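PDB 5TZB: D-aminopeptidase from Burkholderia sp. LK4, which probably cleaves beta-amino acid residues from the N-terminus of peptides, as a beta-aminopeptidase of the Ntn hydrolase type. Local coordinates for residues D43-R48 against A265-L270; A84-L89 against E99-A104; D150-D155 against G188-E193. One frame throughout, in Å; residues are numbered along the deposited sequence.

Interaction 1. Residues D43-R48 against A265-L270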
loop_
_atom_site.group_PDB
_atom_site.type_symbol
_atom_site.label_atom_id
_atom_site.label_comp_id
_atom_site.label_asym_id
_atom_site.label_seq_id
_atom_site.Cartn_x
_atom_site.Cartn_y
_atom_site.Cartn_z
ATOM N N ASP C 43 13.169 27.018 -7.708
ATOM C CA ASP C 43 12.093 27.953 -8.034
ATOM C C ASP C 43 10.966 27.876 -6.994
ATOM O O ASP C 43 10.193 28.818 -6.838
ATOM C CB ASP C 43 11.542 27.673 -9.427
ATOM C CG ASP C 43 12.447 28.204 -10.529
ATOM O OD1 ASP C 43 13.080 29.265 -10.333
ATOM O OD2 ASP C 43 12.546 27.551 -11.587
ATOM N N VAL C 44 10.890 26.762 -6.263
ATOM C CA VAL C 44 10.026 26.686 -5.091
ATOM C C VAL C 44 10.723 27.481 -3.995
ATOM O O VAL C 44 11.779 27.079 -3.515
ATOM C CB VAL C 44 9.776 25.223 -4.644
ATOM C CG1 VAL C 44 8.896 25.155 -3.383
ATOM C CG2 VAL C 44 9.143 24.421 -5.782
ATOM N N PRO C 45 10.134 28.620 -3.595
ATOM C CA PRO C 45 10.834 29.545 -2.692
ATOM C C PRO C 45 11.308 28.883 -1.395
ATOM O O PRO C 45 10.550 28.147 -0.760
ATOM C CB PRO C 45 9.777 30.622 -2.405
ATOM C CG PRO C 45 8.861 30.576 -3.590
ATOM C CD PRO C 45 8.788 29.110 -3.947
ATOM N N GLY C 46 12.559 29.136 -1.017
ATOM C CA GLY C 46 13.082 28.611 0.231
ATOM C C GLY C 46 13.857 27.320 0.052
ATOM O O GLY C 46 14.704 26.971 0.887
ATOM N N VAL C 47 13.556 26.597 -1.024
ATOM C CA VAL C 47 14.225 25.332 -1.295
ATOM C C VAL C 47 15.677 25.575 -1.728
ATOM O O VAL C 47 15.970 26.406 -2.600
ATOM C CB VAL C 47 13.443 24.517 -2.361
ATOM C CG1 VAL C 47 14.182 23.243 -2.745
ATOM C CG2 VAL C 47 12.050 24.191 -1.846
ATOM N N ARG C 48 16.589 24.829 -1.116
ATOM C CA ARG C 48 18.018 25.021 -1.330
ATOM C C ARG C 48 18.677 23.699 -1.746
ATOM O O ARG C 48 18.259 22.625 -1.286
ATOM C CB ARG C 48 18.683 25.569 -0.049
ATOM C CG ARG C 48 18.204 26.965 0.416
ATOM C CD ARG C 48 18.717 27.312 1.823
ATOM N NE ARG C 48 18.009 26.610 2.896
ATOM C CZ ARG C 48 18.587 26.154 4.004
ATOM N NH1 ARG C 48 19.896 26.275 4.160
ATOM N NH2 ARG C 48 17.870 25.540 4.937
ATOM N N ALA C 265 9.061 19.156 -5.576
ATOM C CA ALA C 265 8.666 20.161 -4.579
ATOM C C ALA C 265 7.612 21.107 -5.146
ATOM O O ALA C 265 7.597 21.413 -6.353
ATOM C CB ALA C 265 9.876 20.952 -4.092
ATOM N N THR C 266 6.743 21.599 -4.272
ATOM C CA THR C 266 5.761 22.593 -4.696
ATOM C C THR C 266 5.398 23.510 -3.555
ATOM O O THR C 266 5.405 23.089 -2.394
ATOM C CB THR C 266 4.465 21.949 -5.235
ATOM O OG1 THR C 266 3.599 22.976 -5.720
ATOM C CG2 THR C 266 3.731 21.167 -4.146
ATOM N N ASP C 267 5.054 24.758 -3.881
ATOM C CA ASP C 267 4.575 25.673 -2.847
ATOM C C ASP C 267 3.058 25.633 -2.734
ATOM O O ASP C 267 2.478 26.374 -1.941
ATOM C CB ASP C 267 5.029 27.112 -3.110
ATOM C CG ASP C 267 4.556 27.651 -4.445
ATOM O OD1 ASP C 267 4.054 26.872 -5.286
ATOM O OD2 ASP C 267 4.706 28.876 -4.660
ATOM N N ALA C 268 2.420 24.758 -3.508
ATOM C CA ALA C 268 0.995 24.503 -3.329
ATOM C C ALA C 268 0.734 23.907 -1.934
ATOM O O ALA C 268 1.554 23.158 -1.417
ATOM C CB ALA C 268 0.483 23.566 -4.420
ATOM N N PRO C 269 -0.391 24.275 -1.301
ATOM C CA PRO C 269 -0.712 23.697 0.015
ATOM C C PRO C 269 -1.299 22.288 -0.103
ATOM O O PRO C 269 -2.513 22.131 -0.094
ATOM C CB PRO C 269 -1.739 24.674 0.589
ATOM C CG PRO C 269 -2.414 25.259 -0.637
ATOM C CD PRO C 269 -1.325 25.351 -1.688
ATOM N N LEU C 270 -0.446 21.295 -0.336
ATOM C CA LEU C 270 -0.892 19.915 -0.464
ATOM C C LEU C 270 -0.839 19.180 0.863
ATOM O O LEU C 270 0.163 19.274 1.584
ATOM C CB LEU C 270 -0.038 19.167 -1.491
ATOM C CG LEU C 270 -0.158 19.631 -2.948
ATOM C CD1 LEU C 270 0.689 18.741 -3.841
ATOM C CD2 LEU C 270 -1.603 19.626 -3.403
#
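Val44, first residue of a type II beta turn running to Val47, packs its two methyls on the C-terminal end of strand 260-266, a member of the larger beta sheet in this Ntn hydrolase fold. The tight part of the contact is the valine itself. Its CG2 lies 3.4 Å from Ala265 O and 3.9 Å from Ala265 CB, while CG1 reaches the next peptide, 3.9 Å from Asp267 N. With CG1 anti to the backbone N (chi1 178°) and CG2 anti to the carbonyl carbon, the branches spread over successive residues of the strand end. Val44 and Ala265 are both buried, and Phe304 of the adjoining strand 298-305 packs on Ala265 and Val47. No hydrogen bond crosses the contact, which buries 191 Å² in total; it is van der Waals packing of the valine methyls, mostly on backbone atoms of the strand end.

The solvent side is looser. Exposed Pro45 meets Asp267 only at 4.2 Å, CD to OD2, and the two side chains are oblique to each other. Asp267 OD1 is hydrogen-bonded to Thr213 N, which holds the carboxylate without help from the turn. The turn closes through Val47 N to Val44 O at 3.1 Å, with Gly46 supplying the positive phi (96°) expected at the third position of a type II turn.

Thr266 turns its CB away from Val44; its OG1, also bonded to Thr213 O, accepts from Ala268 N at 3.1 Å with an angle of 167°, forming an ST turn.

Interaction 2. Residues A84-L89 against E99-A104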
loop_
_atom_site.group_PDB
_atom_site.type_symbol
_atom_site.label_atom_id
_atom_site.label_comp_id
_atom_site.label_asym_id
_atom_site.label_seq_id
_atom_site.Cartn_x
_atom_site.Cartn_y
_atom_site.Cartn_z
ATOM N N ALA C 84 4.400 15.698 3.000
ATOM C CA ALA C 84 5.143 14.963 1.987
ATOM C C ALA C 84 4.533 13.594 1.754
ATOM O O ALA C 84 3.722 13.123 2.546
ATOM C CB ALA C 84 6.611 14.841 2.386
ATOM N N GLY C 85 4.932 12.956 0.657
ATOM C CA GLY C 85 4.449 11.632 0.343
ATOM C C GLY C 85 5.464 10.941 -0.549
ATOM O O GLY C 85 6.314 11.602 -1.166
ATOM N N VAL C 86 5.376 9.616 -0.631
ATOM C CA VAL C 86 6.294 8.854 -1.472
ATOM C C VAL C 86 5.543 7.953 -2.427
ATOM O O VAL C 86 4.434 7.498 -2.121
ATOM C CB VAL C 86 7.253 7.989 -0.643
ATOM C CG1 VAL C 86 8.171 8.858 0.173
ATOM C CG2 VAL C 86 6.481 7.024 0.261
ATOM N N HIS C 87 6.143 7.696 -3.590
ATOM C CA HIS C 87 5.652 6.636 -4.447
ATOM C C HIS C 87 6.790 5.780 -4.991
ATOM O O HIS C 87 7.817 6.298 -5.443
ATOM C CB HIS C 87 4.830 7.161 -5.637
ATOM C CG HIS C 87 4.371 6.052 -6.529
ATOM N ND1 HIS C 87 3.221 5.327 -6.279
ATOM C CD2 HIS C 87 4.957 5.460 -7.599
ATOM C CE1 HIS C 87 3.101 4.370 -7.180
ATOM N NE2 HIS C 87 4.142 4.426 -7.995
ATOM N N VAL C 88 6.586 4.466 -4.974
ATOM C CA VAL C 88 7.596 3.557 -5.488
ATOM C C VAL C 88 7.109 2.832 -6.741
ATOM O O VAL C 88 6.195 2.015 -6.684
ATOM C CB VAL C 88 8.017 2.502 -4.434
ATOM C CG1 VAL C 88 9.017 1.544 -5.065
ATOM C CG2 VAL C 88 8.613 3.176 -3.217
ATOM N N LEU C 89 7.712 3.170 -7.877
ATOM C CA LEU C 89 7.450 2.482 -9.130
ATOM C C LEU C 89 8.158 1.129 -9.135
ATOM O O LEU C 89 7.626 0.156 -9.655
ATOM C CB LEU C 89 7.907 3.345 -10.330
ATOM C CG LEU C 89 8.027 2.744 -11.737
ATOM C CD1 LEU C 89 6.747 2.044 -12.220
ATOM C CD2 LEU C 89 8.419 3.870 -12.718
ATOM N N GLU C 99 9.446 5.639 6.220
ATOM C CA GLU C 99 8.275 5.066 6.894
ATOM C C GLU C 99 7.391 6.109 7.574
ATOM O O GLU C 99 6.162 5.987 7.537
ATOM C CB GLU C 99 8.691 3.997 7.910
ATOM C CG GLU C 99 9.370 2.789 7.256
ATOM C CD GLU C 99 8.557 2.145 6.118
ATOM O OE1 GLU C 99 7.291 2.142 6.126
ATOM O OE2 GLU C 99 9.210 1.609 5.201
ATOM N N TRP C 100 7.993 7.130 8.176
ATOM C CA TRP C 100 7.187 8.181 8.808
ATOM C C TRP C 100 6.561 9.082 7.752
ATOM O O TRP C 100 5.500 9.635 7.975
ATOM C CB TRP C 100 8.024 9.006 9.781
ATOM C CG TRP C 100 7.225 10.011 10.634
ATOM C CD1 TRP C 100 7.476 11.353 10.760
ATOM C CD2 TRP C 100 6.094 9.739 11.493
ATOM N NE1 TRP C 100 6.573 11.931 11.631
ATOM C CE2 TRP C 100 5.716 10.964 12.093
ATOM C CE3 TRP C 100 5.357 8.588 11.798
ATOM C CZ2 TRP C 100 4.645 11.062 13.001
ATOM C CZ3 TRP C 100 4.283 8.690 12.691
ATOM C CH2 TRP C 100 3.939 9.923 13.276
ATOM N N ILE C 101 7.203 9.214 6.591
ATOM C CA ILE C 101 6.558 9.920 5.483
ATOM C C ILE C 101 5.301 9.177 5.031
ATOM O O ILE C 101 4.270 9.803 4.777
ATOM C CB ILE C 101 7.498 10.106 4.281
ATOM C CG1 ILE C 101 8.732 10.908 4.680
ATOM C CG2 ILE C 101 6.774 10.819 3.145
ATOM C CD1 ILE C 101 8.468 12.374 4.810
ATOM N N ARG C 102 5.375 7.851 4.914
ATOM C CA ARG C 102 4.181 7.049 4.605
ATOM C C ARG C 102 3.109 7.218 5.672
ATOM O O ARG C 102 1.920 7.405 5.369
ATOM C CB ARG C 102 4.519 5.548 4.496
ATOM C CG ARG C 102 5.177 5.116 3.214
ATOM C CD ARG C 102 5.319 3.602 3.172
ATOM N NE ARG C 102 5.717 3.118 1.844
ATOM C CZ ARG C 102 6.965 2.858 1.459
ATOM N NH1 ARG C 102 7.991 3.020 2.294
ATOM N NH2 ARG C 102 7.191 2.431 0.224
ATOM N N GLU C 103 3.538 7.142 6.926
ATOM C CA GLU C 103 2.604 7.119 8.051
ATOM C C GLU C 103 1.965 8.497 8.297
ATOM O O GLU C 103 0.732 8.628 8.326
ATOM C CB GLU C 103 3.325 6.626 9.310
ATOM C CG GLU C 103 2.432 6.465 10.535
ATOM C CD GLU C 103 1.460 5.293 10.445
ATOM O OE1 GLU C 103 1.836 4.163 10.007
ATOM O OE2 GLU C 103 0.302 5.499 10.840
ATOM N N ALA C 104 2.796 9.524 8.437
ATOM C CA ALA C 104 2.279 10.826 8.860
ATOM C C ALA C 104 2.497 11.944 7.846
ATOM O O ALA C 104 2.072 13.078 8.072
ATOM C CB ALA C 104 2.888 11.207 10.182
HETATM O O HOH W 1 2.234 10.672 2.931
#
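Ala84 and Ile101 begin the contact of strand 82-88 with helix 98-104: Ala84 CB touches Ile101 CD1 at 3.9 Å. One water bridges the two backbones here, donating to Ala84 O and to Ile101 O, each at 2.9 Å. Gly85 and Ile101 have the nearest CA atoms, and Ile101 CG2 lies 3.7 Å from Gly85 CA. Ile101 can serve both residues because CG2 stands anti to its backbone N while CG1, carrying CD1, lies beside that N (chi1 -60°).

Val86 divides its methyls between two helix residues. CG1 meets Ile101 CG2 at 3.8 Å; CG2 meets Arg102 CG at 3.7 Å and also sits over one face of the guanidinium, offset toward its rim. The Arg102 chain, extended from CG to NE, runs along the strand, with the Val86 and Val88 side chains meeting it at about a right angle. His87 turns from this helix and packs on Ala279 and Gln280 of helix 272-289. Val88 returns to the contact, its CG2 3.8 Å from Arg102 NH2.

The guanidinium, still beside Val86 and Val88, is held by carboxylates. Its strongest polar partner is Glu99 of the third subunit; Glu99 of its own helix adds a longer salt bridge, Arg102 NH1 to Glu99 OE2 at 3.5 Å. Arg102 of the third subunit reciprocates with Glu99 here, and carboxylates from both subunits thus gather round the two arginines.

The segment axes form an angle of 113°. This is a short helix in the connection between antiparallel strands 82-88 and 106-107, laid steeply across the first of them, and its outer side joins subunits of the tetramer.

Interaction 3. Residues D150-D155 against G188-E193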
loop_
_atom_site.group_PDB
_atom_site.type_symbol
_atom_site.label_atom_id
_atom_site.label_comp_id
_atom_site.label_asym_id
_atom_site.label_seq_id
_atom_site.Cartn_x
_atom_site.Cartn_y
_atom_site.Cartn_z
ATOM N N ASP C 150 26.509 3.629 -8.477
ATOM C CA ASP C 150 27.608 4.048 -9.349
ATOM C C ASP C 150 28.761 3.038 -9.369
ATOM O O ASP C 150 29.914 3.416 -9.501
ATOM C CB ASP C 150 28.156 5.431 -8.937
ATOM C CG ASP C 150 28.536 5.524 -7.448
ATOM O OD1 ASP C 150 28.761 4.492 -6.791
ATOM O OD2 ASP C 150 28.644 6.657 -6.935
ATOM N N GLY C 151 28.434 1.756 -9.238
ATOM C CA GLY C 151 29.428 0.698 -9.127
ATOM C C GLY C 151 30.382 0.524 -10.295
ATOM O O GLY C 151 31.463 -0.033 -10.133
ATOM N N LEU C 152 30.002 1.013 -11.470
ATOM C CA LEU C 152 30.846 0.865 -12.653
ATOM C C LEU C 152 32.007 1.862 -12.672
ATOM O O LEU C 152 33.169 1.472 -12.844
ATOM C CB LEU C 152 30.008 1.011 -13.924
ATOM C CG LEU C 152 30.685 0.510 -15.205
ATOM C CD1 LEU C 152 30.957 -0.997 -15.156
ATOM C CD2 LEU C 152 29.823 0.856 -16.406
ATOM N N LEU C 153 31.690 3.140 -12.483
ATOM C CA LEU C 153 32.681 4.207 -12.533
ATOM C C LEU C 153 33.288 4.525 -11.177
ATOM O O LEU C 153 34.363 5.107 -11.107
ATOM C CB LEU C 153 32.064 5.481 -13.134
ATOM C CG LEU C 153 31.588 5.395 -14.585
ATOM C CD1 LEU C 153 30.864 6.668 -15.007
ATOM C CD2 LEU C 153 32.804 5.148 -15.485
ATOM N N ASN C 154 32.597 4.140 -10.107
ATOM C CA ASN C 154 33.024 4.456 -8.743
ATOM C C ASN C 154 33.396 3.203 -7.963
ATOM O O ASN C 154 32.804 2.139 -8.168
ATOM C CB ASN C 154 31.909 5.201 -7.993
ATOM C CG ASN C 154 32.290 5.550 -6.563
ATOM O OD1 ASN C 154 33.318 6.187 -6.321
ATOM N ND2 ASN C 154 31.480 5.100 -5.606
ATOM N N ASP C 155 34.359 3.339 -7.058
ATOM C CA ASP C 155 34.722 2.275 -6.130
ATOM C C ASP C 155 33.663 2.209 -5.029
ATOM O O ASP C 155 33.867 2.688 -3.914
ATOM C CB ASP C 155 36.120 2.538 -5.556
ATOM C CG ASP C 155 36.555 1.488 -4.543
ATOM O OD1 ASP C 155 36.070 0.338 -4.609
ATOM O OD2 ASP C 155 37.399 1.819 -3.685
ATOM N N GLY C 188 29.028 9.741 -10.523
ATOM C CA GLY C 188 29.410 8.546 -11.253
ATOM C C GLY C 188 28.279 7.809 -11.944
ATOM O O GLY C 188 28.426 6.635 -12.293
ATOM N N MET C 189 27.167 8.499 -12.187
ATOM C CA MET C 189 25.973 7.848 -12.711
ATOM C C MET C 189 25.896 7.798 -14.243
ATOM O O MET C 189 26.525 8.583 -14.958
ATOM C CB MET C 189 24.728 8.538 -12.146
ATOM C CG MET C 189 24.675 8.503 -10.618
ATOM S SD MET C 189 24.867 6.816 -9.987
ATOM C CE MET C 189 25.159 7.134 -8.244
ATOM N N ILE C 190 25.112 6.844 -14.719
ATOM C CA ILE C 190 24.981 6.526 -16.133
ATOM C C ILE C 190 23.502 6.400 -16.487
ATOM O O ILE C 190 22.759 5.696 -15.807
ATOM C CB ILE C 190 25.722 5.220 -16.458
ATOM C CG1 ILE C 190 27.225 5.395 -16.212
ATOM C CG2 ILE C 190 25.424 4.758 -17.874
ATOM C CD1 ILE C 190 28.033 4.100 -16.316
ATOM N N CYS C 191 23.071 7.094 -17.534
ATOM C CA CYS C 191 21.659 7.116 -17.912
ATOM C C CYS C 191 21.488 6.858 -19.408
ATOM O O CYS C 191 22.143 7.488 -20.240
ATOM C CB CYS C 191 21.023 8.448 -17.514
ATOM S SG CYS C 191 19.258 8.589 -17.892
ATOM N N HIS C 192 20.624 5.906 -19.741
ATOM C CA HIS C 192 20.447 5.467 -21.123
ATOM C C HIS C 192 21.785 5.182 -21.817
ATOM O O HIS C 192 21.973 5.478 -23.002
ATOM C CB HIS C 192 19.619 6.492 -21.906
ATOM C CG HIS C 192 18.162 6.464 -21.547
ATOM N ND1 HIS C 192 17.322 5.444 -21.944
ATOM C CD2 HIS C 192 17.397 7.323 -20.830
ATOM C CE1 HIS C 192 16.101 5.679 -21.489
ATOM N NE2 HIS C 192 16.119 6.815 -20.816
ATOM N N GLU C 193 22.714 4.621 -21.041
ATOM C CA GLU C 193 24.033 4.230 -21.521
ATOM C C GLU C 193 24.814 5.434 -22.054
ATOM O O GLU C 193 25.712 5.288 -22.884
ATOM C CB GLU C 193 23.900 3.128 -22.573
ATOM C CG GLU C 193 23.111 1.945 -22.042
ATOM C CD GLU C 193 22.961 0.817 -23.043
ATOM O OE1 GLU C 193 21.805 0.417 -23.334
ATOM O OE2 GLU C 193 23.995 0.315 -23.510
HETATM O O HOH W 2 27.863 9.155 -8.135
HETATM O O HOH W 3 28.850 4.068 -12.712
#
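Asp150 CB and Met189 CE meet at 3.5 Å, the shortest direct approach between the two segments. The Met189 CB points away from the other segment, but a bend at chi2 (-53°) swings SD and CE back beside the aspartate. Further along, the leucines hold Ile190: Leu152 CD2 touches Ile190 CD1 at 3.7 Å, the side chains crossing at about a right angle, and Leu153 CD1 packs on the same isoleucine. Leu153 CD1 also lies 3.6 Å from Gly188 O.

Two waters form the polar part of the contact. One donates to Asp150 OD2 at 2.9 Å and accepts from Gly188 N at 2.7 Å; the other accepts from Leu153 N at 3.0 Å and donates to Gly188 O at 2.6 Å. Both polar groups of Gly188 are therefore linked to the 150-155 loop through water.

The second shell sets the aspartate. Asn154 ND2 donates to Asp150 OD1 with an N-H...O angle of 150°, approaching from above the carboxylate plane (50° out of it), while Asn154 N bonds to Asp150 O and closes one helical turn. Thr65 OG1 is bonded to OD2, and Asn154 OD1 to the backbone N of Arg64, tying the loop to strand 63-71. In the partner segment, Ile190 N is hydrogen-bonded to Asn221 OD1 at the start of the 190-195 beta hairpin.

With no direct hydrogen bond between the segments, cohesion rests on apolar packing, with Asp150 CB set close against the side-chain-free Gly188, and on two water bridges. Asp150 OD2 serves both Thr65 OG1 and the water bound to Gly188 N, so one carboxylate links strand 63-71, the loop and, through water, the glycine.

How the interactions relate
Interaction 1 is the outermost closure along the chain: both other contacts are nested between residues 48 and 265, interaction 2 closing before interaction 3 opens. Interactions 1 and 2 belong to the same mixed sheet, through strands 260-266 and 82-88, each paired with strand 298-305; their centres are about 18 Å apart and their nearest atoms about 6 Å. Interaction 3 lies across the chain's centre from interaction 1, about 30 Å between centres, and about 27 Å centre to centre from interaction 2; its 150-155 loop follows strand 144-148 of the other, five-stranded sheet. Interactions 1 and 3 join segments 217 and 33 residues apart, whereas interaction 2 closes a local connection that also faces neighbouring subunits.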